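Local coordinates for 450aa long hypothetical fmu protein (Pyrococcus horikoshii, PDB 2YXL) that binds the S-adenosylmethionine analogue sinefungin and is probably an RNA cytosine-5 methyltransferase of the RsmB/NOP family, at residues I168-V180 / T428-G440. Residues are numbered along the deposited sequence; the frame is centred on the assembly and turned at random.
Sequences ILGDETEDFFRSV and TMRAWPHRHSTIG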
loop_
_atom_site.group_PDB
_atom_site.type_symbol
_atom_site.label_atom_id
_atom_site.label_comp_id
_atom_site.label_asym_id
_atom_site.label_seq_id
_atom_site.Cartn_x
_atom_site.Cartn_y
_atom_site.Cartn_z
ATOM N N ILE A 168 13.361 -16.800 -1.980
ATOM C CA ILE A 168 12.039 -17.159 -1.468
ATOM C C ILE A 168 11.200 -17.905 -2.513
ATOM O O ILE A 168 10.541 -18.891 -2.187
ATOM C CB ILE A 168 11.270 -15.906 -0.947
ATOM C CG1 ILE A 168 12.076 -15.200 0.149
ATOM C CG2 ILE A 168 9.880 -16.289 -0.428
ATOM C CD1 ILE A 168 11.571 -13.819 0.516
ATOM N N LEU A 169 11.242 -17.443 -3.761
ATOM C CA LEU A 169 10.353 -17.965 -4.804
ATOM C C LEU A 169 11.030 -18.815 -5.882
ATOM O O LEU A 169 10.376 -19.645 -6.518
ATOM C CB LEU A 169 9.547 -16.831 -5.447
ATOM C CG LEU A 169 8.461 -16.182 -4.580
ATOM C CD1 LEU A 169 7.854 -14.996 -5.305
ATOM C CD2 LEU A 169 7.377 -17.182 -4.186
ATOM N N GLY A 170 12.327 -18.593 -6.090
ATOM C CA GLY A 170 13.102 -19.342 -7.081
ATOM C C GLY A 170 12.604 -19.160 -8.504
ATOM O O GLY A 170 12.716 -18.074 -9.074
ATOM N N ASP A 171 12.044 -20.231 -9.064
ATOM C CA ASP A 171 11.506 -20.240 -10.429
ATOM C C ASP A 171 10.392 -19.217 -10.644
ATOM O O ASP A 171 10.195 -18.732 -11.759
ATOM C CB ASP A 171 10.982 -21.637 -10.786
ATOM C CG ASP A 171 12.088 -22.676 -10.904
ATOM O OD1 ASP A 171 11.766 -23.849 -11.186
ATOM O OD2 ASP A 171 13.276 -22.327 -10.721
ATOM N N GLU A 172 9.674 -18.897 -9.570
ATOM C CA GLU A 172 8.518 -18.001 -9.636
ATOM C C GLU A 172 8.872 -16.514 -9.546
ATOM O O GLU A 172 7.985 -15.661 -9.624
ATOM C CB GLU A 172 7.497 -18.374 -8.552
ATOM C CG GLU A 172 6.801 -19.712 -8.789
ATOM C CD GLU A 172 5.799 -20.076 -7.702
ATOM O OE1 GLU A 172 5.338 -19.178 -6.964
ATOM O OE2 GLU A 172 5.465 -21.273 -7.592
ATOM N N THR A 173 10.162 -16.208 -9.398
ATOM C CA THR A 173 10.637 -14.827 -9.238
ATOM C C THR A 173 10.215 -13.911 -10.392
ATOM O O THR A 173 9.752 -12.793 -10.160
ATOM C CB THR A 173 12.175 -14.768 -9.042
ATOM O OG1 THR A 173 12.548 -15.613 -7.948
ATOM C CG2 THR A 173 12.646 -13.348 -8.747
ATOM N N GLU A 174 10.373 -14.391 -11.625
ATOM C CA GLU A 174 9.999 -13.620 -12.812
ATOM C C GLU A 174 8.500 -13.306 -12.840
ATOM O O GLU A 174 8.106 -12.173 -13.115
ATOM C CB GLU A 174 10.430 -14.348 -14.092
ATOM C CG GLU A 174 10.277 -13.521 -15.368
ATOM C CD GLU A 174 10.897 -14.173 -16.597
ATOM O OE1 GLU A 174 11.383 -13.429 -17.473
ATOM O OE2 GLU A 174 10.902 -15.420 -16.696
ATOM N N ASP A 175 7.677 -14.310 -12.540
ATOM C CA ASP A 175 6.222 -14.146 -12.501
ATOM C C ASP A 175 5.773 -13.166 -11.417
ATOM O O ASP A 175 4.843 -12.378 -11.634
ATOM C CB ASP A 175 5.524 -15.497 -12.322
ATOM C CG ASP A 175 5.538 -16.337 -13.587
ATOM O OD1 ASP A 175 5.420 -15.765 -14.694
ATOM O OD2 ASP A 175 5.654 -17.576 -13.475
ATOM N N PHE A 176 6.440 -13.217 -10.263
ATOM C CA PHE A 176 6.175 -12.292 -9.162
ATOM C C PHE A 176 6.361 -10.847 -9.602
ATOM O O PHE A 176 5.481 -10.009 -9.391
ATOM C CB PHE A 176 7.074 -12.593 -7.959
ATOM C CG PHE A 176 7.017 -11.541 -6.880
ATOM C CD1 PHE A 176 7.984 -10.541 -6.812
ATOM C CD2 PHE A 176 5.991 -11.544 -5.937
ATOM C CE1 PHE A 176 7.933 -9.564 -5.821
ATOM C CE2 PHE A 176 5.931 -10.570 -4.943
ATOM C CZ PHE A 176 6.906 -9.578 -4.884
ATOM N N PHE A 177 7.510 -10.561 -10.211
ATOM C CA PHE A 177 7.798 -9.207 -10.669
ATOM C C PHE A 177 6.902 -8.782 -11.827
ATOM O O PHE A 177 6.536 -7.618 -11.921
ATOM C CB PHE A 177 9.286 -9.015 -10.978
ATOM C CG PHE A 177 10.137 -8.870 -9.748
ATOM C CD1 PHE A 177 10.974 -9.902 -9.336
ATOM C CD2 PHE A 177 10.078 -7.710 -8.979
ATOM C CE1 PHE A 177 11.753 -9.775 -8.188
ATOM C CE2 PHE A 177 10.848 -7.580 -7.828
ATOM C CZ PHE A 177 11.691 -8.613 -7.434
ATOM N N ARG A 178 6.528 -9.730 -12.683
ATOM C CA ARG A 178 5.522 -9.469 -13.712
ATOM C C ARG A 178 4.195 -9.007 -13.105
ATOM O O ARG A 178 3.645 -7.989 -13.526
ATOM C CB ARG A 178 5.320 -10.683 -14.623
ATOM C CG ARG A 178 6.253 -10.694 -15.827
ATOM C CD ARG A 178 5.739 -11.604 -16.931
ATOM N NE ARG A 178 6.015 -13.013 -16.654
ATOM C CZ ARG A 178 7.017 -13.707 -17.193
ATOM N NH1 ARG A 178 7.853 -13.129 -18.051
ATOM N NH2 ARG A 178 7.183 -14.987 -16.874
ATOM N N SER A 179 3.706 -9.738 -12.103
ATOM C CA SER A 179 2.448 -9.389 -11.436
ATOM C C SER A 179 2.471 -8.053 -10.680
ATOM O O SER A 179 1.443 -7.384 -10.591
ATOM C CB SER A 179 1.987 -10.509 -10.507
ATOM O OG SER A 179 2.866 -10.658 -9.405
ATOM N N VAL A 180 3.626 -7.667 -10.135
ATOM C CA VAL A 180 3.747 -6.361 -9.468
ATOM C C VAL A 180 4.139 -5.237 -10.437
ATOM O O VAL A 180 4.212 -4.070 -10.047
ATOM C CB VAL A 180 4.684 -6.385 -8.211
ATOM C CG1 VAL A 180 4.155 -7.346 -7.151
ATOM C CG2 VAL A 180 6.128 -6.712 -8.585
ATOM N N THR A 428 0.636 -22.287 8.431
ATOM C CA THR A 428 0.588 -20.871 8.076
ATOM C C THR A 428 0.183 -20.706 6.615
ATOM O O THR A 428 0.345 -21.622 5.806
ATOM C CB THR A 428 1.942 -20.147 8.326
ATOM O OG1 THR A 428 2.953 -20.669 7.453
ATOM C CG2 THR A 428 2.381 -20.294 9.781
ATOM N N MET A 429 -0.334 -19.527 6.287
ATOM C CA MET A 429 -0.875 -19.269 4.963
ATOM C C MET A 429 -0.246 -18.031 4.340
ATOM O O MET A 429 0.015 -17.046 5.030
ATOM C CB MET A 429 -2.395 -19.117 5.048
ATOM C CG MET A 429 -3.112 -19.039 3.710
ATOM S SD MET A 429 -4.891 -19.268 3.878
ATOM C CE MET A 429 -5.365 -17.810 4.809
ATOM N N ARG A 430 0.002 -18.097 3.035
ATOM C CA ARG A 430 0.533 -16.965 2.283
ATOM C C ARG A 430 -0.300 -16.659 1.039
ATOM O O ARG A 430 -0.758 -17.572 0.345
ATOM C CB ARG A 430 1.987 -17.212 1.880
ATOM C CG ARG A 430 3.002 -16.946 2.976
ATOM C CD ARG A 430 4.410 -17.169 2.458
ATOM N NE ARG A 430 5.428 -16.680 3.383
ATOM C CZ ARG A 430 6.188 -15.605 3.182
ATOM N NH1 ARG A 430 6.058 -14.882 2.075
ATOM N NH2 ARG A 430 7.091 -15.254 4.091
ATOM N N ALA A 431 -0.497 -15.369 0.781
ATOM C CA ALA A 431 -1.065 -14.893 -0.473
ATOM C C ALA A 431 0.056 -14.303 -1.315
ATOM O O ALA A 431 1.006 -13.716 -0.784
ATOM C CB ALA A 431 -2.142 -13.851 -0.215
ATOM N N TRP A 432 -0.055 -14.478 -2.628
ATOM C CA TRP A 432 0.936 -13.978 -3.573
ATOM C C TRP A 432 0.262 -13.254 -4.734
ATOM O O TRP A 432 -0.762 -13.722 -5.242
ATOM C CB TRP A 432 1.784 -15.130 -4.112
ATOM C CG TRP A 432 2.658 -15.781 -3.088
ATOM C CD1 TRP A 432 2.402 -16.939 -2.408
ATOM C CD2 TRP A 432 3.938 -15.323 -2.632
ATOM N NE1 TRP A 432 3.442 -17.230 -1.558
ATOM C CE2 TRP A 432 4.398 -16.255 -1.674
ATOM C CE3 TRP A 432 4.740 -14.214 -2.938
ATOM C CZ2 TRP A 432 5.625 -16.112 -1.017
ATOM C CZ3 TRP A 432 5.962 -14.074 -2.288
ATOM C CH2 TRP A 432 6.392 -15.019 -1.337
ATOM N N PRO A 433 0.836 -12.114 -5.166
ATOM C CA PRO A 433 0.296 -11.346 -6.295
ATOM C C PRO A 433 0.178 -12.159 -7.585
ATOM O O PRO A 433 -0.846 -12.082 -8.263
ATOM C CB PRO A 433 1.312 -10.209 -6.467
ATOM C CG PRO A 433 1.973 -10.085 -5.136
ATOM C CD PRO A 433 2.037 -11.472 -4.592
ATOM N N HIS A 434 1.207 -12.941 -7.901
ATOM C CA HIS A 434 1.254 -13.706 -9.150
ATOM C C HIS A 434 0.398 -14.973 -9.122
ATOM O O HIS A 434 0.083 -15.531 -10.175
ATOM C CB HIS A 434 2.706 -14.033 -9.534
ATOM C CG HIS A 434 3.412 -14.924 -8.557
ATOM N ND1 HIS A 434 3.698 -14.536 -7.265
ATOM C CD2 HIS A 434 3.901 -16.179 -8.690
ATOM C CE1 HIS A 434 4.324 -15.519 -6.642
ATOM N NE2 HIS A 434 4.460 -16.526 -7.485
ATOM N N ARG A 435 0.021 -15.421 -7.925
ATOM C CA ARG A 435 -0.859 -16.585 -7.780
ATOM C C ARG A 435 -2.318 -16.200 -7.539
ATOM O O ARG A 435 -3.222 -16.899 -7.987
ATOM C CB ARG A 435 -0.393 -17.495 -6.638
ATOM C CG ARG A 435 0.983 -18.115 -6.818
ATOM C CD ARG A 435 1.260 -19.108 -5.704
ATOM N NE ARG A 435 2.689 -19.293 -5.455
ATOM C CZ ARG A 435 3.197 -19.940 -4.406
ATOM N NH1 ARG A 435 2.399 -20.469 -3.486
ATOM N NH2 ARG A 435 4.513 -20.053 -4.274
ATOM N N HIS A 436 -2.545 -15.094 -6.833
ATOM C CA HIS A 436 -3.883 -14.801 -6.307
ATOM C C HIS A 436 -4.474 -13.445 -6.688
ATOM O O HIS A 436 -5.630 -13.172 -6.372
ATOM C CB HIS A 436 -3.898 -14.955 -4.782
ATOM C CG HIS A 436 -3.387 -16.276 -4.299
ATOM N ND1 HIS A 436 -2.217 -16.404 -3.583
ATOM C CD2 HIS A 436 -3.888 -17.526 -4.430
ATOM C CE1 HIS A 436 -2.021 -17.677 -3.288
ATOM N NE2 HIS A 436 -3.020 -18.380 -3.792
ATOM N N SER A 437 -3.691 -12.605 -7.359
ATOM C CA SER A 437 -4.129 -11.254 -7.748
ATOM C C SER A 437 -4.579 -10.395 -6.560
ATOM O O SER A 437 -5.541 -9.626 -6.649
ATOM C CB SER A 437 -5.218 -11.313 -8.825
ATOM O OG SER A 437 -4.698 -11.851 -10.024
ATOM N N THR A 438 -3.879 -10.558 -5.445
ATOM C CA THR A 438 -4.012 -9.681 -4.288
ATOM C C THR A 438 -2.589 -9.383 -3.815
ATOM O O THR A 438 -1.636 -9.908 -4.390
ATOM C CB THR A 438 -4.900 -10.320 -3.179
ATOM O OG1 THR A 438 -5.212 -9.343 -2.178
ATOM C CG2 THR A 438 -4.225 -11.537 -2.536
ATOM N N ILE A 439 -2.437 -8.535 -2.802
ATOM C CA ILE A 439 -1.114 -8.233 -2.235
ATOM C C ILE A 439 -0.464 -9.457 -1.578
ATOM O O ILE A 439 -1.158 -10.380 -1.150
ATOM C CB ILE A 439 -1.181 -7.084 -1.198
ATOM C CG1 ILE A 439 -2.248 -7.379 -0.128
ATOM C CG2 ILE A 439 -1.422 -5.744 -1.902
ATOM C CD1 ILE A 439 -2.178 -6.488 1.102
ATOM N N GLY A 440 0.867 -9.460 -1.516
ATOM C CA GLY A 440 1.610 -10.465 -0.750
ATOM C C GLY A 440 1.229 -10.367 0.717
ATOM O O GLY A 440 1.235 -9.280 1.293
#
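Ser-179 and His-434 bring the two backbones to 5.0 Å between their CA atoms, where helix 173-181 meets the short helix 433-436 that follows strand 429-431. The side chain of His-434 is a knob in a hole formed by Leu-169, Asp-175, Phe-176 and Ser-179. Its chi1 of 64° sets CG between the backbone N and the carbonyl carbon, a turn that directs the imidazole against helix 173-181, with Phe-176 CB over one face and Arg-435 CG over the opposite one. From this slot His-434 NE2 donates a nearly straight hydrogen bond (167°) to Glu-172 OE1, at 2.8 Å and close to the imidazole plane. The same oxygen is gripped side-on by Arg-435, whose NH2 and NE lie 2.9 and 3.1 Å from Glu-172 OE1. Arginine comes to the syn side of OE1 and histidine to the anti side, all three donors tilted out of the carboxylate plane; the three N-H groups together probably favour the charged carboxylate. NH1 of Arg-435 has a second acidic partner, Asp-421.

Apolar packing continues beside this polar cluster. Leu-169 places CD2 over the six-membered ring of Trp-432, 3.7 Å from its centroid and 11° off the normal, a CH-pi contact; Ile-168 CG2 reaches Trp-432 CH2 at 3.8 Å. On helix 173-181, Phe-176 CE2 and Val-180 CG1 each lie 4.0 Å from Pro-433 CG. Ser-179 OG comes near the His-434 backbone N without the geometry of a hydrogen bond; it donates to Phe-176 O.

Pro-433 is about 10 Å from Cys-390, the predicted nucleophile, between their side chains. The contact joins the region assigned to the ferredoxin-like family with the Rossmann-like class I methyltransferase core, consistent with an interface between the two parts of an RsmB/NOP-type enzyme.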